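Local coordinates for nucleoside phosphorylase, putative (Trypanosoma brucei, PDB 3BJE), which acts as a homodimeric uridine phosphorylase, splitting uridine with phosphate into uracil and ribose 1-phosphate, at residues Asn99-Leu104 / Leu175-Gly180; Leu110-Met115 / Leu305-Gly310. All coordinates share one frame; numbering follows the deposited sequence.

From the N terminus, helix 97-112 comes first and supplies one segment to each contact: 99-104 in its first half for interaction 1, and its C-terminal end with the short strand 113-114 for interaction 2. Seventy residues separate Leu104 from Leu175, where 175-180 returns to 99-104 and closes interaction 1. Interaction 2 closes a longer loop, with 189 residues between Met115 and Leu305. Because the segments alternate along the sequence, the two loops cross. Each contact is a tyrosine hydroxyl bonded to a glutamate of the same helix. Together they tie that helix to the loop after strand 161-169 and to the junction between helix 295-305 and strand 308-318.

Interaction 1 (Asn99-Leu104 / Leu175-Gly180); sequences NIEIVL and LYYSAG. With CA (calcium ion), chain G.
Glu101 and Tyr177 mark the nearest approach of helical segment 99-104 to the turn 175-180, yet their CA atoms are 10.2 Å apart, so two long side chains must bridge the distance. The contact is a single hydrogen bond: Tyr177 OH donates to Glu101 OE2 at 2.5 Å, a short distance suited to a buried phenol facing a carboxylate. Glu101 sends CG anti to its own N (chi1 -170°) and then bends at chi2 (-102°), which swings the carboxylate across the end of the tyrosine. The two side chains meet at about a right angle. OE2 lies at the ring's edge, in the ring plane, but the hydroxyl reaches it from above the carboxylate plane, 39° out of it. The first torsion also lays Glu101 CG 3.3 Å from Tyr177 OH, so aliphatic carbon packs beside the polar pair. The hydroxyl has a second partner in Asn105 ND2, one turn further along the helix, which also bonds Glu101 O, so one amide nitrogen bridges the tyrosine hydroxyl and the backbone of Glu101.

Two residues before Glu101, Asn99 turns to a different task: its OD1 binds the calcium ion at 2.4 Å, alongside Met95 O, Asp98 OD1 and the same three residues of the second subunit, which puts the metal at the dimer interface, while ND2 bonds Thr93 O and Glu75 OE2, setting the rotation of the amide.

Ile100, Val103 and Leu104 pack on Phe48 of strand 45-49, Tyr177 rests against Leu301 of helix 295-305 with its carbonyl accepting a bond from Tyr300 OH, and Gly252 of the second subunit packs on Glu101.

Interaction 2 (Leu110-Met115 / Leu305-Gly310); sequences LKEYDM and LGYQAG
Glu112 and Tyr307 reach for each other from opposite directions, each with CG anti to its carbonyl carbon (chi1 -64° and -60°); Glu112 then stays extended beyond CG, the full length needed to span the 11.8 Å between the CA atoms of Glu112 and Tyr307. Tyr307 OH donates to Glu112 OE2 at 2.6 Å, meeting the anti lone pair, the one turned away from the other oxygen, with carboxylate and ring planes 49° apart. The same OE2 takes a salt bridge from Arg123 NH2, which would offset the charge of this buried acid. Arg123 NH2 also bonds Leu305 O, drawing both segments to one guanidinium group.

Helix 295-305 ends here in a Schellman motif, with Gly306 at positive phi, where a side chain would strike the preceding carbonyl oxygen; the chain then enters strand 308-318. The turn folds Leu305 back over Tyr307, placing Leu305 CB 3.9 Å above the ring plane, over its centre. Lys111 contributes only its aliphatic base, CB lying 4.2 Å from Tyr307 OH, while its NZ turns to Leu42 O and Asp44. His108 ND1, one turn back from Glu112, bonds the tyrosine hydroxyl, and Arg260 of the second subunit packs on Glu112.

Interaction 1 (Asn99-Leu104 / Leu175-Gly180)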
ATOM      1  N   ASN A  99       2.103  -3.395  -1.672  1.00 13.94           N
ATOM      2  CA  ASN A  99       2.996  -4.178  -0.798  1.00 13.70           C
ATOM      3  C   ASN A  99       3.129  -5.615  -1.293  1.00 15.60           C
ATOM      4  O   ASN A  99       4.209  -6.226  -1.249  1.00 15.93           O
ATOM      5  CB  ASN A  99       2.491  -4.154   0.639  1.00 14.08           C
ATOM      6  CG  ASN A  99       2.668  -2.792   1.299  1.00 13.66           C
ATOM      7  OD1 ASN A  99       2.272  -1.743   0.751  1.00 13.68           O
ATOM      8  ND2 ASN A  99       3.274  -2.802   2.486  1.00 15.44           N
ATOM      9  N   ILE A 100       2.009  -6.169  -1.763  1.00 14.38           N
ATOM     10  CA  ILE A 100       2.010  -7.503  -2.358  1.00 14.59           C
ATOM     11  C   ILE A 100       2.928  -7.550  -3.582  1.00 15.82           C
ATOM     12  O   ILE A 100       3.712  -8.493  -3.755  1.00 16.41           O
ATOM     13  CB  ILE A 100       0.555  -7.977  -2.724  1.00 16.55           C
ATOM     14  CG1 ILE A 100      -0.333  -8.165  -1.475  1.00 16.25           C
ATOM     15  CG2 ILE A 100       0.620  -9.266  -3.551  1.00 16.94           C
ATOM     16  CD1 ILE A 100       0.242  -9.061  -0.385  1.00 15.82           C
ATOM     17  N   GLU A 101       2.818  -6.536  -4.431  1.00 14.93           N
ATOM     18  CA  GLU A 101       3.620  -6.474  -5.651  1.00 15.55           C
ATOM     19  C   GLU A 101       5.109  -6.515  -5.259  1.00 17.34           C
ATOM     20  O   GLU A 101       5.902  -7.239  -5.858  1.00 15.83           O
ATOM     21  CB  GLU A 101       3.267  -5.214  -6.447  1.00 15.26           C
ATOM     22  CG  GLU A 101       3.875  -5.160  -7.868  1.00 14.30           C
ATOM     23  CD  GLU A 101       5.109  -4.261  -8.037  1.00 16.35           C
ATOM     24  OE1 GLU A 101       5.712  -3.847  -6.999  1.00 17.51           O
ATOM     25  OE2 GLU A 101       5.483  -3.977  -9.196  1.00 17.35           O
ATOM     26  N   ILE A 102       5.471  -5.763  -4.223  1.00 15.84           N
ATOM     27  CA  ILE A 102       6.844  -5.787  -3.734  1.00 14.32           C
ATOM     28  C   ILE A 102       7.253  -7.189  -3.284  1.00 16.62           C
ATOM     29  O   ILE A 102       8.257  -7.755  -3.722  1.00 16.15           O
ATOM     30  CB  ILE A 102       7.009  -4.798  -2.577  1.00 15.77           C
ATOM     31  CG1 ILE A 102       6.989  -3.367  -3.122  1.00 16.09           C
ATOM     32  CG2 ILE A 102       8.335  -5.063  -1.826  1.00 17.90           C
ATOM     33  CD1 ILE A 102       6.875  -2.296  -2.048  1.00 18.45           C
ATOM     34  N   VAL A 103       6.483  -7.755  -2.373  1.00 15.63           N
ATOM     35  CA  VAL A 103       6.872  -9.014  -1.763  1.00 15.87           C
ATOM     36  C   VAL A 103       6.876 -10.177  -2.771  1.00 17.21           C
ATOM     37  O   VAL A 103       7.772 -11.043  -2.720  1.00 17.52           O
ATOM     38  CB  VAL A 103       5.976  -9.309  -0.542  1.00 15.56           C
ATOM     39  CG1 VAL A 103       6.272 -10.695   0.049  1.00 19.73           C
ATOM     40  CG2 VAL A 103       6.210  -8.245   0.534  1.00 18.06           C
ATOM     41  N   LEU A 104       5.864 -10.250  -3.646  1.00 15.92           N
ATOM     42  CA  LEU A 104       5.861 -11.318  -4.653  1.00 15.79           C
ATOM     43  C   LEU A 104       7.021 -11.210  -5.654  1.00 16.50           C
ATOM     44  O   LEU A 104       7.565 -12.246  -6.065  1.00 18.42           O
ATOM     45  CB  LEU A 104       4.528 -11.423  -5.393  1.00 16.51           C
ATOM     46  CG  LEU A 104       3.412 -12.135  -4.627  1.00 16.03           C
ATOM     47  CD1 LEU A 104       2.140 -12.052  -5.470  1.00 18.35           C
ATOM     48  CD2 LEU A 104       3.750 -13.577  -4.281  1.00 19.88           C
ATOM     49  N   LEU A 175      -2.852  -3.696 -13.267  1.00 15.97           N
ATOM     50  CA  LEU A 175      -2.915  -3.053 -14.578  1.00 14.94           C
ATOM     51  C   LEU A 175      -1.540  -2.793 -15.192  1.00 14.63           C
ATOM     52  O   LEU A 175      -1.447  -2.598 -16.391  1.00 15.79           O
ATOM     53  CB  LEU A 175      -3.727  -1.750 -14.539  1.00 15.76           C
ATOM     54  CG  LEU A 175      -5.213  -1.796 -14.215  1.00 15.49           C
ATOM     55  CD1 LEU A 175      -5.850  -0.440 -14.569  1.00 14.79           C
ATOM     56  CD2 LEU A 175      -5.956  -2.918 -14.908  1.00 14.74           C
ATOM     57  N   TYR A 176      -0.480  -2.812 -14.372  1.00 12.86           N
ATOM     58  CA  TYR A 176       0.897  -2.634 -14.801  1.00 13.75           C
ATOM     59  C   TYR A 176       1.496  -3.969 -15.255  1.00 14.21           C
ATOM     60  O   TYR A 176       2.606  -3.989 -15.763  1.00 13.68           O
ATOM     61  CB  TYR A 176       1.703  -1.956 -13.679  1.00 13.25           C
ATOM     62  CG  TYR A 176       1.262  -0.531 -13.618  1.00 13.49           C
ATOM     63  CD1 TYR A 176       1.791   0.406 -14.480  1.00 13.45           C
ATOM     64  CD2 TYR A 176       0.240  -0.131 -12.795  1.00 14.57           C
ATOM     65  CE1 TYR A 176       1.324   1.723 -14.511  1.00 14.07           C
ATOM     66  CE2 TYR A 176      -0.232   1.179 -12.816  1.00 14.15           C
ATOM     67  CZ  TYR A 176       0.329   2.105 -13.666  1.00 13.90           C
ATOM     68  OH  TYR A 176      -0.158   3.391 -13.717  1.00 13.87           O
ATOM     69  N   TYR A 177       0.714  -5.046 -15.131  1.00 14.49           N
ATOM     70  CA  TYR A 177       1.085  -6.387 -15.560  1.00 13.77           C
ATOM     71  C   TYR A 177       0.070  -6.923 -16.577  1.00 14.87           C
ATOM     72  O   TYR A 177      -0.308  -8.103 -16.561  1.00 14.50           O
ATOM     73  CB  TYR A 177       1.167  -7.311 -14.361  1.00 13.60           C
ATOM     74  CG  TYR A 177       2.268  -6.954 -13.383  1.00 15.11           C
ATOM     75  CD1 TYR A 177       3.433  -7.695 -13.326  1.00 13.66           C
ATOM     76  CD2 TYR A 177       2.143  -5.866 -12.524  1.00 13.51           C
ATOM     77  CE1 TYR A 177       4.444  -7.372 -12.456  1.00 13.35           C
ATOM     78  CE2 TYR A 177       3.161  -5.515 -11.645  1.00 14.12           C
ATOM     79  CZ  TYR A 177       4.319  -6.288 -11.603  1.00 14.75           C
ATOM     80  OH  TYR A 177       5.344  -6.012 -10.722  1.00 15.23           O
ATOM     81  N   SER A 178      -0.330  -6.034 -17.492  1.00 14.70           N
ATOM     82  CA  SER A 178      -1.262  -6.330 -18.591  1.00 15.94           C
ATOM     83  C   SER A 178      -2.641  -6.869 -18.186  1.00 16.34           C
ATOM     84  O   SER A 178      -3.309  -7.510 -18.997  1.00 17.63           O
ATOM     85  CB  SER A 178      -0.614  -7.292 -19.578  1.00 16.06           C
ATOM     86  OG  SER A 178       0.585  -6.757 -20.096  1.00 15.35           O
ATOM     87  N   ALA A 179      -3.103  -6.586 -16.970  1.00 15.68           N
ATOM     88  CA  ALA A 179      -4.412  -7.118 -16.544  1.00 15.70           C
ATOM     89  C   ALA A 179      -5.550  -6.586 -17.405  1.00 20.04           C
ATOM     90  O   ALA A 179      -6.572  -7.251 -17.555  1.00 23.00           O
ATOM     91  CB  ALA A 179      -4.668  -6.852 -15.074  1.00 17.53           C
ATOM     92  N   GLY A 180      -5.357  -5.406 -17.998  1.00 19.57           N
ATOM     93  CA  GLY A 180      -6.395  -4.776 -18.801  1.00 21.54           C
ATOM     94  C   GLY A 180      -6.603  -5.445 -20.141  1.00 23.32           C
ATOM     95  O   GLY A 180      -7.643  -5.236 -20.771  1.00 24.13           O
TER
HETATM   96 CA    CA G 402       0.417  -0.168   0.799  1.00 13.12          CA

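Interaction 2 (Leu110-Met115 / Leu305-Gly310)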
ATOM      1  N   LEU A 110      13.967 -14.581  -5.076  1.00 15.97           N
ATOM      2  CA  LEU A 110      14.568 -15.531  -4.140  1.00 16.34           C
ATOM      3  C   LEU A 110      14.446 -16.991  -4.599  1.00 17.94           C
ATOM      4  O   LEU A 110      15.363 -17.805  -4.382  1.00 17.67           O
ATOM      5  CB  LEU A 110      13.989 -15.353  -2.748  1.00 18.23           C
ATOM      6  CG  LEU A 110      14.384 -14.045  -2.061  1.00 19.23           C
ATOM      7  CD1 LEU A 110      13.589 -13.888  -0.779  1.00 21.11           C
ATOM      8  CD2 LEU A 110      15.870 -13.994  -1.748  1.00 18.28           C
ATOM      9  N   LYS A 111      13.328 -17.325  -5.233  1.00 16.41           N
ATOM     10  CA  LYS A 111      13.108 -18.698  -5.681  1.00 16.70           C
ATOM     11  C   LYS A 111      13.715 -19.014  -7.034  1.00 18.71           C
ATOM     12  O   LYS A 111      14.128 -20.152  -7.276  1.00 19.34           O
ATOM     13  CB  LYS A 111      11.624 -19.017  -5.676  1.00 17.16           C
ATOM     14  CG  LYS A 111      11.105 -19.208  -4.254  1.00 17.65           C
ATOM     15  CD  LYS A 111      11.525 -20.570  -3.664  1.00 18.06           C
ATOM     16  CE  LYS A 111      11.314 -20.622  -2.159  1.00 17.97           C
ATOM     17  NZ  LYS A 111      11.769 -21.905  -1.557  1.00 19.32           N
ATOM     18  N   GLU A 112      13.752 -18.036  -7.936  1.00 16.50           N
ATOM     19  CA  GLU A 112      14.101 -18.333  -9.333  1.00 15.67           C
ATOM     20  C   GLU A 112      15.324 -17.596  -9.888  1.00 17.12           C
ATOM     21  O   GLU A 112      15.772 -17.902 -11.002  1.00 19.48           O
ATOM     22  CB  GLU A 112      12.888 -18.127 -10.229  1.00 15.61           C
ATOM     23  CG  GLU A 112      11.749 -19.068  -9.918  1.00 19.10           C
ATOM     24  CD  GLU A 112      10.652 -19.027 -10.957  1.00 20.76           C
ATOM     25  OE1 GLU A 112      10.958 -19.241 -12.162  1.00 20.56           O
ATOM     26  OE2 GLU A 112       9.478 -18.830 -10.569  1.00 19.25           O
ATOM     27  N   TYR A 113      15.888 -16.648  -9.134  1.00 16.43           N
ATOM     28  CA  TYR A 113      17.172 -16.071  -9.528  1.00 17.19           C
ATOM     29  C   TYR A 113      18.281 -16.778  -8.760  1.00 19.52           C
ATOM     30  O   TYR A 113      18.340 -16.715  -7.527  1.00 19.68           O
ATOM     31  CB  TYR A 113      17.234 -14.553  -9.312  1.00 19.23           C
ATOM     32  CG  TYR A 113      18.505 -13.955  -9.878  1.00 20.76           C
ATOM     33  CD1 TYR A 113      18.706 -13.881 -11.247  1.00 23.41           C
ATOM     34  CD2 TYR A 113      19.528 -13.511  -9.041  1.00 23.25           C
ATOM     35  CE1 TYR A 113      19.868 -13.351 -11.772  1.00 24.81           C
ATOM     36  CE2 TYR A 113      20.707 -12.978  -9.564  1.00 24.97           C
ATOM     37  CZ  TYR A 113      20.862 -12.908 -10.928  1.00 24.08           C
ATOM     38  OH  TYR A 113      22.023 -12.392 -11.459  1.00 25.44           O
ATOM     39  N   ASP A 114      19.123 -17.496  -9.499  1.00 19.40           N
ATOM     40  CA  ASP A 114      20.256 -18.191  -8.916  1.00 21.00           C
ATOM     41  C   ASP A 114      21.404 -17.198  -8.739  1.00 20.47           C
ATOM     42  O   ASP A 114      22.100 -16.853  -9.703  1.00 21.64           O
ATOM     43  CB  ASP A 114      20.648 -19.370  -9.813  1.00 18.78           C
ATOM     44  CG  ASP A 114      21.755 -20.202  -9.233  1.00 24.40           C
ATOM     45  OD1 ASP A 114      22.446 -19.731  -8.309  1.00 23.72           O
ATOM     46  OD2 ASP A 114      21.940 -21.332  -9.722  1.00 19.91           O
ATOM     47  N   MET A 115      21.554 -16.709  -7.508  1.00 23.82           N
ATOM     48  CA  MET A 115      22.526 -15.666  -7.215  1.00 25.44           C
ATOM     49  C   MET A 115      23.946 -16.188  -7.380  1.00 26.39           C
ATOM     50  O   MET A 115      24.836 -15.449  -7.807  1.00 27.17           O
ATOM     51  CB  MET A 115      22.309 -15.108  -5.804  1.00 26.88           C
ATOM     52  CG  MET A 115      21.105 -14.200  -5.729  1.00 32.72           C
ATOM     53  SD  MET A 115      20.616 -13.800  -4.043  1.00 38.57           S
ATOM     54  CE  MET A 115      18.889 -13.340  -4.293  1.00 35.52           C
ATOM     55  N   LEU A 305       2.850 -15.948 -12.397  1.00 17.37           N
ATOM     56  CA  LEU A 305       4.112 -16.683 -12.185  1.00 18.93           C
ATOM     57  C   LEU A 305       3.955 -18.205 -12.189  1.00 19.16           C
ATOM     58  O   LEU A 305       4.953 -18.922 -12.193  1.00 19.58           O
ATOM     59  CB  LEU A 305       4.763 -16.285 -10.865  1.00 19.45           C
ATOM     60  CG  LEU A 305       5.227 -14.850 -10.755  1.00 19.32           C
ATOM     61  CD1 LEU A 305       5.764 -14.616  -9.350  1.00 20.34           C
ATOM     62  CD2 LEU A 305       6.265 -14.568 -11.825  1.00 18.42           C
ATOM     63  N   GLY A 306       2.718 -18.691 -12.197  1.00 18.21           N
ATOM     64  CA  GLY A 306       2.454 -20.111 -12.059  1.00 18.47           C
ATOM     65  C   GLY A 306       2.516 -20.659 -10.644  1.00 19.70           C
ATOM     66  O   GLY A 306       2.541 -21.877 -10.457  1.00 21.54           O
ATOM     67  N   TYR A 307       2.513 -19.783  -9.650  1.00 18.23           N
ATOM     68  CA  TYR A 307       2.497 -20.194  -8.257  1.00 17.98           C
ATOM     69  C   TYR A 307       1.046 -20.359  -7.815  1.00 18.93           C
ATOM     70  O   TYR A 307       0.179 -19.593  -8.252  1.00 21.24           O
ATOM     71  CB  TYR A 307       3.151 -19.141  -7.366  1.00 19.61           C
ATOM     72  CG  TYR A 307       4.609 -18.796  -7.650  1.00 17.44           C
ATOM     73  CD1 TYR A 307       5.381 -19.535  -8.544  1.00 18.71           C
ATOM     74  CD2 TYR A 307       5.230 -17.748  -6.982  1.00 17.87           C
ATOM     75  CE1 TYR A 307       6.718 -19.222  -8.774  1.00 18.77           C
ATOM     76  CE2 TYR A 307       6.578 -17.412  -7.219  1.00 18.86           C
ATOM     77  CZ  TYR A 307       7.314 -18.150  -8.119  1.00 20.96           C
ATOM     78  OH  TYR A 307       8.648 -17.843  -8.358  1.00 19.46           O
ATOM     79  N   GLN A 308       0.776 -21.338  -6.958  1.00 17.97           N
ATOM     80  CA  GLN A 308      -0.573 -21.582  -6.457  1.00 18.94           C
ATOM     81  C   GLN A 308      -0.827 -20.652  -5.290  1.00 20.18           C
ATOM     82  O   GLN A 308      -0.075 -20.674  -4.313  1.00 21.86           O
ATOM     83  CB  GLN A 308      -0.719 -23.020  -5.992  1.00 19.96           C
ATOM     84  CG  GLN A 308      -0.332 -24.037  -7.052  1.00 21.19           C
ATOM     85  CD  GLN A 308      -0.842 -25.434  -6.725  1.00 23.42           C
ATOM     86  OE1 GLN A 308      -1.273 -25.706  -5.602  1.00 26.15           O
ATOM     87  NE2 GLN A 308      -0.828 -26.308  -7.722  1.00 26.34           N
ATOM     88  N   ALA A 309      -1.874 -19.834  -5.384  1.00 17.21           N
ATOM     89  CA  ALA A 309      -2.162 -18.866  -4.339  1.00 18.09           C
ATOM     90  C   ALA A 309      -3.649 -18.793  -4.029  1.00 17.95           C
ATOM     91  O   ALA A 309      -4.499 -19.147  -4.850  1.00 19.49           O
ATOM     92  CB  ALA A 309      -1.623 -17.485  -4.710  1.00 17.48           C
ATOM     93  N   GLY A 310      -3.940 -18.303  -2.829  1.00 19.42           N
ATOM     94  CA  GLY A 310      -5.299 -17.977  -2.432  1.00 20.52           C
ATOM     95  C   GLY A 310      -5.327 -17.175  -1.148  1.00 20.47           C
ATOM     96  O   GLY A 310      -4.316 -16.665  -0.690  1.00 18.59           O
TER